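Local coordinates for protein RNA polymerase sigma factor (Bartonella quintana, PDB 5UXX) that probably directs RNA polymerase to selected promoters by binding DNA, as a sigma-70 family factor of the extracytoplasmic-function (ECF) group, at residues L16-A21 with W60-L65; R20-S25 with Q117-I122; E89-H94 with D102-K107. One frame throughout, in Å; residues are numbered along the deposited sequence.

Interaction 1: residues L16-A21 with W60-L65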
ATOM      1  N   LEU A  16      -7.644   5.522  -6.265  1.00 25.04           N
ATOM      2  CA  LEU A  16      -6.847   4.642  -7.119  1.00 28.35           C
ATOM      3  C   LEU A  16      -5.331   4.932  -7.131  1.00 29.78           C
ATOM      4  O   LEU A  16      -4.536   3.992  -7.084  1.00 33.38           O
ATOM      5  CB  LEU A  16      -7.396   4.675  -8.549  1.00 32.92           C
ATOM      6  CG  LEU A  16      -7.129   3.440  -9.408  1.00 39.41           C
ATOM      7  CD1 LEU A  16      -7.229   2.172  -8.574  1.00 35.57           C
ATOM      8  CD2 LEU A  16      -8.101   3.386 -10.577  1.00 45.15           C
ATOM      9  N   PRO A  17      -4.920   6.216  -7.200  1.00 31.01           N
ATOM     10  CA  PRO A  17      -3.470   6.455  -7.163  1.00 31.27           C
ATOM     11  C   PRO A  17      -2.811   6.030  -5.850  1.00 32.27           C
ATOM     12  O   PRO A  17      -1.714   5.473  -5.870  1.00 29.74           O
ATOM     13  CB  PRO A  17      -3.360   7.972  -7.344  1.00 29.44           C
ATOM     14  CG  PRO A  17      -4.600   8.355  -8.051  1.00 31.22           C
ATOM     15  CD  PRO A  17      -5.659   7.458  -7.494  1.00 30.97           C
ATOM     16  N   ALA A  18      -3.473   6.296  -4.728  1.00 30.45           N
ATOM     17  CA  ALA A  18      -2.940   5.917  -3.425  1.00 26.37           C
ATOM     18  C   ALA A  18      -2.985   4.405  -3.251  1.00 23.77           C
ATOM     19  O   ALA A  18      -2.111   3.816  -2.615  1.00 26.85           O
ATOM     20  CB  ALA A  18      -3.714   6.605  -2.312  1.00 19.38           C
ATOM     21  N   LEU A  19      -4.018   3.787  -3.815  1.00 24.46           N
ATOM     22  CA  LEU A  19      -4.172   2.340  -3.775  1.00 24.88           C
ATOM     23  C   LEU A  19      -3.016   1.651  -4.497  1.00 26.25           C
ATOM     24  O   LEU A  19      -2.501   0.631  -4.037  1.00 27.83           O
ATOM     25  CB  LEU A  19      -5.506   1.929  -4.400  1.00 25.51           C
ATOM     26  CG  LEU A  19      -5.916   0.465  -4.246  1.00 31.25           C
ATOM     27  CD1 LEU A  19      -6.181   0.135  -2.784  1.00 34.93           C
ATOM     28  CD2 LEU A  19      -7.135   0.157  -5.100  1.00 29.55           C
ATOM     29  N   ARG A  20      -2.616   2.217  -5.632  1.00 23.32           N
ATOM     30  CA  ARG A  20      -1.500   1.688  -6.406  1.00 26.53           C
ATOM     31  C   ARG A  20      -0.179   1.854  -5.660  1.00 28.33           C
ATOM     32  O   ARG A  20       0.665   0.957  -5.668  1.00 27.91           O
ATOM     33  CB  ARG A  20      -1.424   2.373  -7.772  1.00 20.09           C
ATOM     34  CG  ARG A  20      -0.221   1.964  -8.607  1.00 21.65           C
ATOM     35  CD  ARG A  20      -0.239   2.639  -9.969  1.00 26.52           C
ATOM     36  NE  ARG A  20       1.019   2.460 -10.686  1.00 27.40           N
ATOM     37  CZ  ARG A  20       2.075   3.256 -10.550  1.00 33.46           C
ATOM     38  NH1 ARG A  20       2.026   4.291  -9.724  1.00 33.15           N
ATOM     39  NH2 ARG A  20       3.180   3.017 -11.242  1.00 28.85           N
ATOM     40  N   ALA A  21      -0.007   3.007  -5.019  1.00 19.78           N
ATOM     41  CA  ALA A  21       1.195   3.284  -4.239  1.00 20.90           C
ATOM     42  C   ALA A  21       1.317   2.318  -3.066  1.00 24.10           C
ATOM     43  O   ALA A  21       2.417   1.914  -2.690  1.00 23.52           O
ATOM     44  CB  ALA A  21       1.189   4.722  -3.743  1.00 21.54           C
ATOM     45  N   TRP A  60     -11.511   0.629   3.477  1.00 22.81           N
ATOM     46  CA  TRP A  60     -12.231  -0.521   2.944  1.00 24.35           C
ATOM     47  C   TRP A  60     -11.502  -1.096   1.732  1.00 25.72           C
ATOM     48  O   TRP A  60     -11.359  -2.311   1.598  1.00 29.70           O
ATOM     49  CB  TRP A  60     -13.662  -0.125   2.569  1.00 18.55           C
ATOM     50  CG  TRP A  60     -14.524  -1.269   2.129  1.00 24.26           C
ATOM     51  CD1 TRP A  60     -15.081  -2.227   2.925  1.00 25.42           C
ATOM     52  CD2 TRP A  60     -14.938  -1.569   0.790  1.00 28.45           C
ATOM     53  NE1 TRP A  60     -15.812  -3.107   2.166  1.00 29.28           N
ATOM     54  CE2 TRP A  60     -15.741  -2.726   0.851  1.00 30.76           C
ATOM     55  CE3 TRP A  60     -14.707  -0.975  -0.454  1.00 25.88           C
ATOM     56  CZ2 TRP A  60     -16.313  -3.300  -0.283  1.00 30.53           C
ATOM     57  CZ3 TRP A  60     -15.276  -1.546  -1.579  1.00 27.41           C
ATOM     58  CH2 TRP A  60     -16.069  -2.697  -1.485  1.00 29.42           C
ATOM     59  N   LEU A  61     -11.040  -0.209   0.857  1.00 24.51           N
ATOM     60  CA  LEU A  61     -10.332  -0.608  -0.354  1.00 22.83           C
ATOM     61  C   LEU A  61      -8.953  -1.178  -0.037  1.00 25.11           C
ATOM     62  O   LEU A  61      -8.541  -2.183  -0.617  1.00 27.78           O
ATOM     63  CB  LEU A  61     -10.201   0.582  -1.307  1.00 25.21           C
ATOM     64  CG  LEU A  61     -11.509   1.062  -1.941  1.00 30.89           C
ATOM     65  CD1 LEU A  61     -11.310   2.379  -2.670  1.00 32.91           C
ATOM     66  CD2 LEU A  61     -12.058   0.007  -2.883  1.00 29.89           C
ATOM     67  N   PHE A  62      -8.243  -0.530   0.883  1.00 21.66           N
ATOM     68  CA  PHE A  62      -6.915  -0.977   1.288  1.00 17.89           C
ATOM     69  C   PHE A  62      -6.968  -2.354   1.943  1.00 24.95           C
ATOM     70  O   PHE A  62      -6.049  -3.157   1.789  1.00 27.23           O
ATOM     71  CB  PHE A  62      -6.274   0.032   2.243  1.00 18.35           C
ATOM     72  CG  PHE A  62      -5.549   1.156   1.551  1.00 19.48           C
ATOM     73  CD1 PHE A  62      -6.152   1.868   0.526  1.00 14.29           C
ATOM     74  CD2 PHE A  62      -4.263   1.503   1.933  1.00 18.67           C
ATOM     75  CE1 PHE A  62      -5.484   2.901  -0.107  1.00 17.09           C
ATOM     76  CE2 PHE A  62      -3.590   2.536   1.305  1.00 15.92           C
ATOM     77  CZ  PHE A  62      -4.202   3.235   0.284  1.00 17.63           C
ATOM     78  N   THR A  63      -8.047  -2.616   2.674  1.00 26.83           N
ATOM     79  CA  THR A  63      -8.245  -3.905   3.325  1.00 21.49           C
ATOM     80  C   THR A  63      -8.341  -5.031   2.298  1.00 25.27           C
ATOM     81  O   THR A  63      -7.763  -6.103   2.481  1.00 26.00           O
ATOM     82  CB  THR A  63      -9.515  -3.906   4.198  1.00 27.99           C
ATOM     83  OG1 THR A  63      -9.440  -2.842   5.154  1.00 26.06           O
ATOM     84  CG2 THR A  63      -9.659  -5.233   4.932  1.00 22.99           C
ATOM     85  N   ILE A  64      -9.074  -4.780   1.217  1.00 20.59           N
ATOM     86  CA  ILE A  64      -9.221  -5.763   0.149  1.00 21.77           C
ATOM     87  C   ILE A  64      -7.879  -6.067  -0.513  1.00 26.63           C
ATOM     88  O   ILE A  64      -7.538  -7.231  -0.731  1.00 24.45           O
ATOM     89  CB  ILE A  64     -10.218  -5.281  -0.922  1.00 27.62           C
ATOM     90  CG1 ILE A  64     -11.620  -5.148  -0.321  1.00 25.45           C
ATOM     91  CG2 ILE A  64     -10.235  -6.236  -2.107  1.00 23.05           C
ATOM     92  CD1 ILE A  64     -12.643  -4.574  -1.278  1.00 28.86           C
ATOM     93  N   LEU A  65      -7.117  -5.020  -0.813  1.00 22.49           N
ATOM     94  CA  LEU A  65      -5.812  -5.182  -1.449  1.00 25.92           C
ATOM     95  C   LEU A  65      -4.834  -5.891  -0.519  1.00 30.23           C
ATOM     96  O   LEU A  65      -4.110  -6.791  -0.943  1.00 36.24           O
ATOM     97  CB  LEU A  65      -5.245  -3.823  -1.878  1.00 20.73           C
ATOM     98  CG  LEU A  65      -4.016  -3.848  -2.794  1.00 22.09           C
ATOM     99  CD1 LEU A  65      -4.074  -2.713  -3.801  1.00 27.11           C
ATOM    100  CD2 LEU A  65      -2.722  -3.772  -1.994  1.00 21.25           C
TER
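Ala18 O is the polar atom that comes closest to the partner segment: Phe62 CZ stands 3.6 Å from it. On its own helix Ala18 O lies 2.9 Å from Phe22 N, the spacing expected one helical turn further on. The shortest backbone bond within 16-21 runs from Arg20 N to Leu16 O, 3.0 Å long. The helix is kinked at Pro17, whose N has no hydrogen to donate, and Ala18 N also makes no bond to the turn before.

The side-chain contacts are apolar and mostly converge on Leu19. Its CG lies anti to the backbone N (chi1 -171°), and CD1, one branch beyond, does the touching. This methyl comes obliquely to the ring of Phe62, 3.7 Å from Phe62 CD1, and Leu19 CD1 meets Leu65 CD1 at the same distance of 3.7 Å. At Leu61 it approaches the backbone, with Leu61 O 4.0 Å from Leu19 CD1, and then CB. Leu19 passes beside both Leu65 and Phe62, pointing the opposite way to each. Ala18 adds its CB near CZ of the ring.

The short helical segments run broadly parallel, 32° apart and 10.5 Å between axes. Leu61 and Leu65 also pack on helix 33-46, while a chain of another protein puts an aromatic side chain on Phe62. Leu19 CD1 thus packs against Leu61, Phe62 and Leu65 of helix 57-81, where helices 7-26, 33-46 and 57-81 meet in the core of the all-helical sigma-70 region 2.

Interaction 2: residues R20-S25 with Q117-I122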
ATOM      1  N   ARG A  20      -2.616   2.217  -5.632  1.00 23.32           N
ATOM      2  CA  ARG A  20      -1.500   1.688  -6.406  1.00 26.53           C
ATOM      3  C   ARG A  20      -0.179   1.854  -5.660  1.00 28.33           C
ATOM      4  O   ARG A  20       0.665   0.957  -5.668  1.00 27.91           O
ATOM      5  CB  ARG A  20      -1.424   2.373  -7.772  1.00 20.09           C
ATOM      6  CG  ARG A  20      -0.221   1.964  -8.607  1.00 21.65           C
ATOM      7  CD  ARG A  20      -0.239   2.639  -9.969  1.00 26.52           C
ATOM      8  NE  ARG A  20       1.019   2.460 -10.686  1.00 27.40           N
ATOM      9  CZ  ARG A  20       2.075   3.256 -10.550  1.00 33.46           C
ATOM     10  NH1 ARG A  20       2.026   4.291  -9.724  1.00 33.15           N
ATOM     11  NH2 ARG A  20       3.180   3.017 -11.242  1.00 28.85           N
ATOM     12  N   ALA A  21      -0.007   3.007  -5.019  1.00 19.78           N
ATOM     13  CA  ALA A  21       1.195   3.284  -4.239  1.00 20.90           C
ATOM     14  C   ALA A  21       1.317   2.318  -3.066  1.00 24.10           C
ATOM     15  O   ALA A  21       2.417   1.914  -2.690  1.00 23.52           O
ATOM     16  CB  ALA A  21       1.189   4.722  -3.743  1.00 21.54           C
ATOM     17  N   PHE A  22       0.174   1.957  -2.492  1.00 23.59           N
ATOM     18  CA  PHE A  22       0.126   1.007  -1.389  1.00 26.03           C
ATOM     19  C   PHE A  22       0.575  -0.376  -1.845  1.00 28.43           C
ATOM     20  O   PHE A  22       1.318  -1.061  -1.141  1.00 33.74           O
ATOM     21  CB  PHE A  22      -1.286   0.942  -0.803  1.00 19.57           C
ATOM     22  CG  PHE A  22      -1.414   0.025   0.380  1.00 20.59           C
ATOM     23  CD1 PHE A  22      -0.592   0.177   1.485  1.00 23.56           C
ATOM     24  CD2 PHE A  22      -2.368  -0.979   0.394  1.00 22.22           C
ATOM     25  CE1 PHE A  22      -0.711  -0.664   2.577  1.00 23.65           C
ATOM     26  CE2 PHE A  22      -2.494  -1.823   1.483  1.00 25.08           C
ATOM     27  CZ  PHE A  22      -1.664  -1.664   2.577  1.00 23.64           C
ATOM     28  N   ALA A  23       0.120  -0.777  -3.028  1.00 26.76           N
ATOM     29  CA  ALA A  23       0.467  -2.078  -3.588  1.00 33.29           C
ATOM     30  C   ALA A  23       1.961  -2.179  -3.882  1.00 30.17           C
ATOM     31  O   ALA A  23       2.588  -3.199  -3.600  1.00 30.16           O
ATOM     32  CB  ALA A  23      -0.337  -2.339  -4.851  1.00 20.67           C
ATOM     33  N   ILE A  24       2.523  -1.118  -4.450  1.00 25.98           N
ATOM     34  CA  ILE A  24       3.942  -1.085  -4.782  1.00 28.40           C
ATOM     35  C   ILE A  24       4.797  -1.106  -3.515  1.00 29.99           C
ATOM     36  O   ILE A  24       5.811  -1.801  -3.450  1.00 32.72           O
ATOM     37  CB  ILE A  24       4.287   0.157  -5.634  1.00 28.60           C
ATOM     38  CG1 ILE A  24       3.695   0.010  -7.038  1.00 24.67           C
ATOM     39  CG2 ILE A  24       5.792   0.361  -5.718  1.00 27.19           C
ATOM     40  CD1 ILE A  24       3.758   1.271  -7.870  1.00 25.32           C
ATOM     41  N   SER A  25       4.368  -0.356  -2.504  1.00 24.82           N
ATOM     42  CA  SER A  25       5.066  -0.321  -1.222  1.00 32.10           C
ATOM     43  C   SER A  25       5.033  -1.682  -0.534  1.00 34.59           C
ATOM     44  O   SER A  25       5.977  -2.068   0.155  1.00 36.65           O
ATOM     45  CB  SER A  25       4.449   0.740  -0.307  1.00 25.98           C
ATOM     46  OG  SER A  25       4.488   2.021  -0.907  1.00 30.73           O
ATOM     47  N   GLN A 117       5.814  -4.598  10.112  1.00 35.04           N
ATOM     48  CA  GLN A 117       6.392  -3.267  10.275  1.00 32.51           C
ATOM     49  C   GLN A 117       6.249  -2.443   9.003  1.00 27.76           C
ATOM     50  O   GLN A 117       5.912  -1.260   9.054  1.00 29.11           O
ATOM     51  CB  GLN A 117       7.870  -3.361  10.651  1.00 37.57           C
ATOM     52  CG  GLN A 117       8.146  -3.732  12.094  1.00 37.49           C
ATOM     53  CD  GLN A 117       9.600  -4.098  12.317  1.00 43.55           C
ATOM     54  OE1 GLN A 117      10.025  -4.348  13.444  1.00 48.01           O
ATOM     55  NE2 GLN A 117      10.372  -4.133  11.236  1.00 43.23           N
ATOM     56  N   ARG A 118       6.515  -3.077   7.866  1.00 24.29           N
ATOM     57  CA  ARG A 118       6.448  -2.406   6.574  1.00 27.67           C
ATOM     58  C   ARG A 118       5.049  -1.867   6.293  1.00 28.70           C
ATOM     59  O   ARG A 118       4.891  -0.714   5.900  1.00 28.46           O
ATOM     60  CB  ARG A 118       6.883  -3.358   5.458  1.00 24.86           C
ATOM     61  CG  ARG A 118       6.739  -2.787   4.054  1.00 20.74           C
ATOM     62  CD  ARG A 118       7.568  -3.568   3.041  1.00 24.16           C
ATOM     63  NE  ARG A 118       7.233  -4.990   3.021  1.00 25.95           N
ATOM     64  CZ  ARG A 118       7.984  -5.945   3.563  1.00 29.03           C
ATOM     65  NH1 ARG A 118       9.121  -5.633   4.171  1.00 31.03           N
ATOM     66  NH2 ARG A 118       7.598  -7.212   3.498  1.00 28.28           N
ATOM     67  N   GLU A 119       4.038  -2.700   6.505  1.00 28.48           N
ATOM     68  CA  GLU A 119       2.659  -2.294   6.264  1.00 29.23           C
ATOM     69  C   GLU A 119       2.210  -1.196   7.227  1.00 29.14           C
ATOM     70  O   GLU A 119       1.561  -0.231   6.821  1.00 28.31           O
ATOM     71  CB  GLU A 119       1.719  -3.491   6.370  1.00 26.12           C
ATOM     72  CG  GLU A 119       0.260  -3.122   6.190  1.00 28.93           C
ATOM     73  CD  GLU A 119      -0.647  -4.329   6.169  1.00 33.31           C
ATOM     74  OE1 GLU A 119      -0.238  -5.395   6.678  1.00 37.33           O
ATOM     75  OE2 GLU A 119      -1.773  -4.211   5.645  1.00 29.21           O
ATOM     76  N   ALA A 120       2.554  -1.354   8.501  1.00 27.49           N
ATOM     77  CA  ALA A 120       2.155  -0.398   9.531  1.00 18.80           C
ATOM     78  C   ALA A 120       2.703   1.000   9.257  1.00 19.18           C
ATOM     79  O   ALA A 120       1.975   1.988   9.354  1.00 18.84           O
ATOM     80  CB  ALA A 120       2.606  -0.881  10.900  1.00 20.00           C
ATOM     81  N   ILE A 121       3.985   1.083   8.913  1.00 19.30           N
ATOM     82  CA  ILE A 121       4.628   2.375   8.701  1.00 26.30           C
ATOM     83  C   ILE A 121       4.134   3.027   7.408  1.00 26.18           C
ATOM     84  O   ILE A 121       4.142   4.249   7.280  1.00 31.04           O
ATOM     85  CB  ILE A 121       6.174   2.247   8.677  1.00 20.84           C
ATOM     86  CG1 ILE A 121       6.832   3.623   8.811  1.00 17.68           C
ATOM     87  CG2 ILE A 121       6.654   1.524   7.426  1.00 17.83           C
ATOM     88  CD1 ILE A 121       6.531   4.316  10.120  1.00 22.25           C
ATOM     89  N   ILE A 122       3.694   2.210   6.455  1.00 24.84           N
ATOM     90  CA  ILE A 122       3.114   2.728   5.219  1.00 20.28           C
ATOM     91  C   ILE A 122       1.711   3.272   5.472  1.00 20.38           C
ATOM     92  O   ILE A 122       1.375   4.372   5.034  1.00 23.99           O
ATOM     93  CB  ILE A 122       3.064   1.649   4.117  1.00 23.82           C
ATOM     94  CG1 ILE A 122       4.475   1.342   3.611  1.00 25.37           C
ATOM     95  CG2 ILE A 122       2.196   2.105   2.956  1.00 25.54           C
ATOM     96  CD1 ILE A 122       5.206   2.554   3.073  1.00 28.56           C
TER
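Phe22 and Ile122 make the close apolar contact between these two helices, which run nearly antiparallel at 153° with their segment axes 10.8 Å apart. Ile122 CG2 lies at the rim of the Phe22 ring, near its plane, 3.7 Å from Phe22 CD1. The ring is carried there with CG anti to the backbone N (chi1 -178°). The other branch of Ile122 serves a second residue, its CD1 resting 3.9 Å from Ser25 CB.

Ser25 presents this carbon to the isoleucine while its hydroxyl turns back to its own helix: OG donates to Ala21 O over 2.7 Å. The buried hydroxyl thus has its partner within its own helix, and Ala21 O takes two donors, Ser25 N and Ser25 OG, from opposite faces of its plane.

Away from this apolar centre the contact becomes more polar. The looser approach is that of Glu119 OE2, which comes to the ring edge in plane but stays 4.0 Å from Phe22 CZ; the carboxylate holds Arg66 and Tyr70 through OE1. On the partly exposed flank Arg118 touches closely but with its chain alone, CD lying 3.6 Å from Ser25 O. The chain bends about CG-CD (chi3 57°), which places NE, and NH1 bonds to Leu110 O and Leu113 O.

Carbon thus meets carbon at the centre, while the polar ends at the margins are paid for by other partners. The join between a helix of region 2 and one of region 4 therefore rests on shape and burial, and the in-plane approach of Glu119 OE2 to the ring edge would add at most a weak electrostatic attraction.

Interaction 3: residues E89-H94 with D102-K107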
ATOM      1  N   GLU A  89      12.866 -11.872  -4.556  1.00 51.69           N
ATOM      2  CA  GLU A  89      12.556 -10.514  -4.135  1.00 47.10           C
ATOM      3  C   GLU A  89      13.201  -9.528  -5.100  1.00 44.93           C
ATOM      4  O   GLU A  89      14.417  -9.539  -5.285  1.00 43.95           O
ATOM      5  CB  GLU A  89      13.046 -10.280  -2.706  1.00 48.44           C
ATOM      6  CG  GLU A  89      12.484  -9.047  -2.031  1.00 55.10           C
ATOM      7  CD  GLU A  89      12.754  -9.044  -0.540  1.00 56.89           C
ATOM      8  OE1 GLU A  89      12.858 -10.141   0.048  1.00 55.96           O
ATOM      9  OE2 GLU A  89      12.867  -7.949   0.042  1.00 60.81           O
ATOM     10  N   SER A  90      12.388  -8.675  -5.713  1.00 47.52           N
ATOM     11  CA  SER A  90      12.894  -7.750  -6.721  1.00 48.55           C
ATOM     12  C   SER A  90      12.405  -6.320  -6.516  1.00 42.95           C
ATOM     13  O   SER A  90      11.247  -6.088  -6.167  1.00 44.98           O
ATOM     14  CB  SER A  90      12.504  -8.235  -8.120  1.00 42.89           C
ATOM     15  OG  SER A  90      11.098  -8.327  -8.256  1.00 55.73           O
ATOM     16  N   VAL A  91      13.303  -5.366  -6.735  1.00 44.92           N
ATOM     17  CA  VAL A  91      12.974  -3.949  -6.635  1.00 45.87           C
ATOM     18  C   VAL A  91      13.312  -3.231  -7.937  1.00 45.64           C
ATOM     19  O   VAL A  91      14.453  -3.271  -8.401  1.00 46.14           O
ATOM     20  CB  VAL A  91      13.723  -3.271  -5.471  1.00 41.99           C
ATOM     21  CG1 VAL A  91      13.477  -1.769  -5.482  1.00 42.54           C
ATOM     22  CG2 VAL A  91      13.303  -3.879  -4.141  1.00 44.56           C
ATOM     23  N   ALA A  92      12.316  -2.575  -8.525  1.00 38.01           N
ATOM     24  CA  ALA A  92      12.514  -1.844  -9.771  1.00 40.22           C
ATOM     25  C   ALA A  92      11.618  -0.611  -9.835  1.00 44.43           C
ATOM     26  O   ALA A  92      10.493  -0.672 -10.331  1.00 50.26           O
ATOM     27  CB  ALA A  92      12.254  -2.752 -10.963  1.00 39.32           C
ATOM     28  N   ILE A  93      12.128   0.508  -9.331  1.00 43.25           N
ATOM     29  CA  ILE A  93      11.383   1.761  -9.335  1.00 45.28           C
ATOM     30  C   ILE A  93      12.131   2.857 -10.087  1.00 49.15           C
ATOM     31  O   ILE A  93      13.296   3.133  -9.798  1.00 47.75           O
ATOM     32  CB  ILE A  93      11.089   2.248  -7.904  1.00 39.65           C
ATOM     33  CG1 ILE A  93      10.345   1.170  -7.115  1.00 37.37           C
ATOM     34  CG2 ILE A  93      10.280   3.537  -7.937  1.00 37.39           C
ATOM     35  CD1 ILE A  93      10.025   1.570  -5.693  1.00 32.75           C
ATOM     36  N   HIS A  94      11.458   3.463 -11.060  1.00 52.72           N
ATOM     37  CA  HIS A  94      12.015   4.587 -11.803  1.00 53.88           C
ATOM     38  C   HIS A  94      12.364   5.733 -10.859  1.00 43.00           C
ATOM     39  O   HIS A  94      11.594   6.039  -9.946  1.00 37.80           O
ATOM     40  CB  HIS A  94      11.025   5.060 -12.875  1.00 64.51           C
ATOM     41  CG  HIS A  94      11.596   6.056 -13.835  1.00 75.28           C
ATOM     42  ND1 HIS A  94      11.878   7.357 -13.482  1.00 77.45           N
ATOM     43  CD2 HIS A  94      11.939   5.939 -15.142  1.00 81.79           C
ATOM     44  CE1 HIS A  94      12.369   8.001 -14.526  1.00 80.22           C
ATOM     45  NE2 HIS A  94      12.416   7.162 -15.546  1.00 83.30           N
ATOM     46  N   ASP A 102      15.883   8.897  -3.329  1.00 34.31           N
ATOM     47  CA  ASP A 102      16.266   7.651  -3.981  1.00 32.58           C
ATOM     48  C   ASP A 102      15.195   6.601  -3.709  1.00 27.02           C
ATOM     49  O   ASP A 102      15.202   5.953  -2.661  1.00 31.83           O
ATOM     50  CB  ASP A 102      17.635   7.179  -3.482  1.00 33.12           C
ATOM     51  CG  ASP A 102      18.235   6.083  -4.348  1.00 37.05           C
ATOM     52  OD1 ASP A 102      17.481   5.386  -5.059  1.00 36.58           O
ATOM     53  OD2 ASP A 102      19.471   5.917  -4.315  1.00 45.89           O
ATOM     54  N   LEU A 103      14.278   6.437  -4.657  1.00 26.28           N
ATOM     55  CA  LEU A 103      13.132   5.551  -4.478  1.00 27.28           C
ATOM     56  C   LEU A 103      13.546   4.089  -4.400  1.00 29.16           C
ATOM     57  O   LEU A 103      12.982   3.318  -3.625  1.00 31.13           O
ATOM     58  CB  LEU A 103      12.130   5.744  -5.618  1.00 25.75           C
ATOM     59  CG  LEU A 103      11.563   7.154  -5.778  1.00 26.12           C
ATOM     60  CD1 LEU A 103      10.590   7.204  -6.945  1.00 24.07           C
ATOM     61  CD2 LEU A 103      10.890   7.606  -4.491  1.00 27.82           C
ATOM     62  N   GLN A 104      14.530   3.715  -5.212  1.00 29.89           N
ATOM     63  CA  GLN A 104      15.044   2.352  -5.222  1.00 32.93           C
ATOM     64  C   GLN A 104      15.620   1.985  -3.859  1.00 33.09           C
ATOM     65  O   GLN A 104      15.349   0.907  -3.330  1.00 32.39           O
ATOM     66  CB  GLN A 104      16.109   2.191  -6.309  1.00 31.34           C
ATOM     67  CG  GLN A 104      16.661   0.782  -6.442  1.00 37.76           C
ATOM     68  CD  GLN A 104      15.901  -0.047  -7.459  1.00 45.90           C
ATOM     69  OE1 GLN A 104      14.820   0.335  -7.906  1.00 48.01           O
ATOM     70  NE2 GLN A 104      16.466  -1.190  -7.833  1.00 48.47           N
ATOM     71  N   ASP A 105      16.402   2.897  -3.292  1.00 31.97           N
ATOM     72  CA  ASP A 105      17.034   2.680  -1.995  1.00 31.88           C
ATOM     73  C   ASP A 105      16.002   2.625  -0.871  1.00 34.19           C
ATOM     74  O   ASP A 105      16.101   1.795   0.033  1.00 32.16           O
ATOM     75  CB  ASP A 105      18.060   3.781  -1.716  1.00 37.14           C
ATOM     76  CG  ASP A 105      18.801   3.571  -0.411  1.00 46.68           C
ATOM     77  OD1 ASP A 105      19.640   2.648  -0.343  1.00 52.13           O
ATOM     78  OD2 ASP A 105      18.546   4.331   0.547  1.00 49.26           O
ATOM     79  N   PHE A 106      15.016   3.516  -0.930  1.00 25.18           N
ATOM     80  CA  PHE A 106      13.968   3.573   0.085  1.00 25.28           C
ATOM     81  C   PHE A 106      13.134   2.294   0.096  1.00 27.48           C
ATOM     82  O   PHE A 106      12.791   1.777   1.159  1.00 26.83           O
ATOM     83  CB  PHE A 106      13.063   4.786  -0.142  1.00 22.78           C
ATOM     84  CG  PHE A 106      12.149   5.086   1.014  1.00 20.36           C
ATOM     85  CD1 PHE A 106      12.563   5.913   2.046  1.00 23.54           C
ATOM     86  CD2 PHE A 106      10.877   4.540   1.072  1.00 24.67           C
ATOM     87  CE1 PHE A 106      11.726   6.189   3.111  1.00 23.29           C
ATOM     88  CE2 PHE A 106      10.035   4.813   2.135  1.00 23.01           C
ATOM     89  CZ  PHE A 106      10.461   5.639   3.155  1.00 24.10           C
ATOM     90  N   LYS A 107      12.808   1.795  -1.092  1.00 23.29           N
ATOM     91  CA  LYS A 107      12.039   0.562  -1.224  1.00 23.36           C
ATOM     92  C   LYS A 107      12.824  -0.627  -0.677  1.00 30.29           C
ATOM     93  O   LYS A 107      12.264  -1.499  -0.013  1.00 30.16           O
ATOM     94  CB  LYS A 107      11.658   0.325  -2.688  1.00 24.12           C
ATOM     95  CG  LYS A 107      10.950  -0.996  -2.956  1.00 27.32           C
ATOM     96  CD  LYS A 107       9.713  -1.168  -2.089  1.00 26.59           C
ATOM     97  CE  LYS A 107       8.992  -2.467  -2.427  1.00 27.09           C
ATOM     98  NZ  LYS A 107       8.029  -2.872  -1.368  1.00 25.34           N
TER
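Gln104 supplies the polar part of the contact, its side-chain amide bridging two backbone groups on either side of Ala92. OE1 accepts from Ile93 N at 3.1 Å, a nearly straight bond (172°) that approaches almost along the C=O axis. NE2 donates to Val91 O at 3.0 Å with more bending (134°), from above the plane of that carbonyl. A bend at chi2 (92°) turns the amide toward the extended segment. Val91 also packs against this amide, its CG1 lying 3.5 Å from Gln104 OE1.

The apolar contacts come from Val91 and Ile93, whose side chains face the helix. Val91 CG1 lies 3.7 Å from Lys107 CG. Ile93 crosses Leu103 and Lys107 at about a right angle, its two arms parting: CG2 touches Leu103 CB at 3.7 Å, whereas CD1 meets Lys107 CB at 3.6 Å. Lys107 gives these residues only its aliphatic base; its NZ leads away to Ser25 O, Ser27 O and Asn111 OD1.

A capping bond finishes the start of the helix. Asp102, at the N-cap, accepts from Asp105 N through OD1 at 3.2 Å, the donor lying above the carboxylate plane.

One glutamine amide uses both its donor and its acceptor on the linker backbone, much as a neighbouring strand would. The chemistry is consistent with the linker's extended course against helix 103-112 being held by this side-chain amide together with the packing of Val91 and Ile93.

Interactions 1 and 2 sit on successive turns of helix 7-26 and share Arg20 and Ala21; their centres are about 10 Å apart. The aromatic pair joins them, with Phe62 CE2 of interaction 1 stacked 3.4 Å from Phe22 CG of interaction 2, and Leu65 CD2 adds a contact 3.7 Å from Phe22 CD2. Interaction 3 lies further out, its centre about 13 Å from that of interaction 2. Here the connection is polar: Lys107 NZ bonds to Ser25 O at 2.7 Å. Interactions 1 and 3 do not touch, their nearest atoms being about 7 Å apart. Helix 7-26 thus relates all three, linking region 2, region 4 and the segment between them.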